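Phosphate ABC transporter, phosphate-binding protein (Clostridium perfringens, PDB 4GD5) probably binds inorganic phosphate outside the cell and delivers it to an ABC transporter for uptake. Local coordinates at residues S92-G97 against S238-A243. Residues are numbered along the deposited sequence; the frame is centred on the assembly and turned at random.
Sequences SRDLKG and SRPFLA. With PO4 (phosphate ion), chain C.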
loop_
_atom_site.group_PDB
_atom_site.type_symbol
_atom_site.label_atom_id
_atom_site.label_comp_id
_atom_site.label_asym_id
_atom_site.label_seq_id
_atom_site.Cartn_x
_atom_site.Cartn_y
_atom_site.Cartn_z
ATOM N N SER A 92 2.211 5.340 -2.175
ATOM C CA SER A 92 2.634 4.210 -1.333
ATOM C C SER A 92 3.845 3.487 -1.971
ATOM O O SER A 92 3.989 2.267 -1.912
ATOM C CB SER A 92 1.457 3.268 -1.127
ATOM O OG SER A 92 1.075 2.707 -2.373
ATOM N N ARG A 93 4.712 4.262 -2.585
ATOM C CA ARG A 93 5.945 3.803 -3.212
ATOM C C ARG A 93 6.838 4.988 -3.427
ATOM O O ARG A 93 6.354 6.133 -3.450
ATOM C CB ARG A 93 5.667 3.111 -4.573
ATOM C CG ARG A 93 4.870 3.977 -5.600
ATOM C CD ARG A 93 5.086 3.454 -7.020
ATOM N NE ARG A 93 4.263 4.145 -8.025
ATOM C CZ ARG A 93 4.521 5.351 -8.525
ATOM N NH1 ARG A 93 5.574 6.042 -8.102
ATOM N NH2 ARG A 93 3.733 5.872 -9.458
ATOM N N ASP A 94 8.126 4.723 -3.672
ATOM C CA ASP A 94 9.027 5.783 -4.070
ATOM C C ASP A 94 8.604 6.266 -5.447
ATOM O O ASP A 94 7.966 5.525 -6.209
ATOM C CB ASP A 94 10.481 5.288 -4.094
ATOM C CG ASP A 94 11.097 5.303 -2.707
ATOM O OD1 ASP A 94 11.248 6.413 -2.131
ATOM O OD2 ASP A 94 11.343 4.221 -2.167
ATOM N N LEU A 95 8.940 7.517 -5.766
ATOM C CA LEU A 95 8.599 8.068 -7.059
ATOM C C LEU A 95 9.429 7.414 -8.150
ATOM O O LEU A 95 10.610 7.114 -7.954
ATOM C CB LEU A 95 8.783 9.587 -7.038
ATOM C CG LEU A 95 7.468 10.392 -6.832
ATOM C CD1 LEU A 95 6.773 10.026 -5.518
ATOM C CD2 LEU A 95 7.747 11.896 -6.840
ATOM N N LYS A 96 8.770 7.115 -9.279
ATOM C CA LYS A 96 9.423 6.526 -10.439
ATOM C C LYS A 96 10.355 7.559 -11.044
ATOM O O LYS A 96 10.153 8.759 -10.835
ATOM C CB LYS A 96 8.373 6.098 -11.470
ATOM C CG LYS A 96 7.487 4.958 -11.047
ATOM C CD LYS A 96 6.880 4.318 -12.276
ATOM C CE LYS A 96 5.947 3.229 -11.879
ATOM N NZ LYS A 96 4.573 3.736 -11.657
ATOM N N GLY A 97 11.342 7.107 -11.803
ATOM C CA GLY A 97 12.269 8.015 -12.466
ATOM C C GLY A 97 11.583 9.124 -13.259
ATOM O O GLY A 97 11.888 10.311 -13.076
ATOM N N SER A 238 8.103 -4.222 1.296
ATOM C CA SER A 238 7.700 -3.008 2.005
ATOM C C SER A 238 7.978 -1.780 1.178
ATOM O O SER A 238 8.662 -1.850 0.154
ATOM C CB SER A 238 8.420 -2.903 3.351
ATOM O OG SER A 238 9.818 -2.762 3.148
ATOM N N ARG A 239 7.431 -0.647 1.601
ATOM C CA ARG A 239 7.578 0.594 0.854
ATOM C C ARG A 239 7.242 1.799 1.737
ATOM O O ARG A 239 6.555 1.663 2.757
ATOM C CB ARG A 239 6.643 0.592 -0.412
ATOM C CG ARG A 239 5.325 -0.214 -0.277
ATOM C CD ARG A 239 4.342 0.442 0.670
ATOM N NE ARG A 239 3.087 -0.297 0.867
ATOM C CZ ARG A 239 2.090 -0.352 -0.010
ATOM N NH1 ARG A 239 2.233 0.169 -1.227
ATOM N NH2 ARG A 239 0.961 -0.970 0.301
ATOM N N PRO A 240 7.664 3.008 1.339
ATOM C CA PRO A 240 7.261 4.175 2.116
ATOM C C PRO A 240 5.834 4.619 1.789
ATOM O O PRO A 240 5.286 4.286 0.724
ATOM C CB PRO A 240 8.219 5.250 1.619
ATOM C CG PRO A 240 8.435 4.895 0.150
ATOM C CD PRO A 240 8.498 3.382 0.168
ATOM N N PHE A 241 5.269 5.401 2.706
ATOM C CA PHE A 241 4.100 6.220 2.501
ATOM C C PHE A 241 4.610 7.653 2.358
ATOM O O PHE A 241 5.253 8.158 3.286
ATOM C CB PHE A 241 3.115 6.112 3.669
ATOM C CG PHE A 241 2.185 4.928 3.680
ATOM C CD1 PHE A 241 2.288 3.926 2.720
ATOM C CD2 PHE A 241 1.173 4.835 4.629
ATOM C CE1 PHE A 241 1.402 2.859 2.715
ATOM C CE2 PHE A 241 0.287 3.766 4.623
ATOM C CZ PHE A 241 0.390 2.799 3.654
ATOM N N LEU A 242 4.336 8.306 1.218
ATOM C CA LEU A 242 4.837 9.661 0.985
ATOM C C LEU A 242 3.743 10.663 0.778
ATOM O O LEU A 242 2.754 10.366 0.105
ATOM C CB LEU A 242 5.710 9.685 -0.305
ATOM C CG LEU A 242 6.933 8.754 -0.387
ATOM C CD1 LEU A 242 7.596 8.845 -1.774
ATOM C CD2 LEU A 242 7.957 9.096 0.661
ATOM N N ALA A 243 3.957 11.891 1.286
ATOM C CA ALA A 243 3.120 13.043 0.951
ATOM C C ALA A 243 3.983 13.844 0.011
ATOM O O ALA A 243 5.147 14.103 0.343
ATOM C CB ALA A 243 2.755 13.837 2.204
HETATM P P PO4 C . -2.114 2.191 -3.833
HETATM O O1 PO4 C . -1.357 3.144 -4.802
HETATM O O2 PO4 C . -1.619 2.524 -2.404
HETATM O O3 PO4 C . -3.656 2.368 -3.941
HETATM O O4 PO4 C . -1.778 0.697 -4.174
#
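Arg239 reaches across from its strand to Ser92, and its NH1 donates a hydrogen bond of 2.8 Å to Ser92 O. The approach lies in the carbonyl plane, on a lone pair, although the oxygen sits 20° out of the guanidinium plane. A bend at chi2 (70°) curls the arginine round that carbonyl, bringing CD to 3.2 Å from Ser92 O. The grip is shared: NE forms a salt bridge with Asp112 and NH1 also bonds Thr164, while Phe241 CE1 lies over one guanidinium face, offset toward its rim. Beside this, Ser92 CB rests 3.9 Å from Phe241 CE1. With chi1 at 64°, Ser92 OG stands between the backbone N and the carbonyl carbon and donates a 2.7 Å hydrogen bond to phosphate O2. Here the loop leaving strand 88-91 crosses strand 238-245, the antiparallel neighbour of that strand, in the two-lobed fold of periplasmic-binding-protein relatives, and Arg239 stands in the second shell, bonding Ser92 and Thr164, which themselves bond the anion. Ser44, Thr45, Ser74, Ser162 and Gly163 complete the phosphate's hydrogen bonds. Farther along the loop, Leu242 CD1 packs 3.4 Å from Arg93 O, a buried carbonyl oxygen without a polar partner in the model, and meets Leu95 CD1 at 4.0 Å. The CB of Arg93 points away from the strand; its NH1 donates a hydrogen bond to Asp94 O and forms a salt bridge with Glu99. The packing thins at exposed Asp94, whose side chain crosses that of Pro240 at about a right angle, OD2 coming no nearer than 3.8 Å to Pro240 CD.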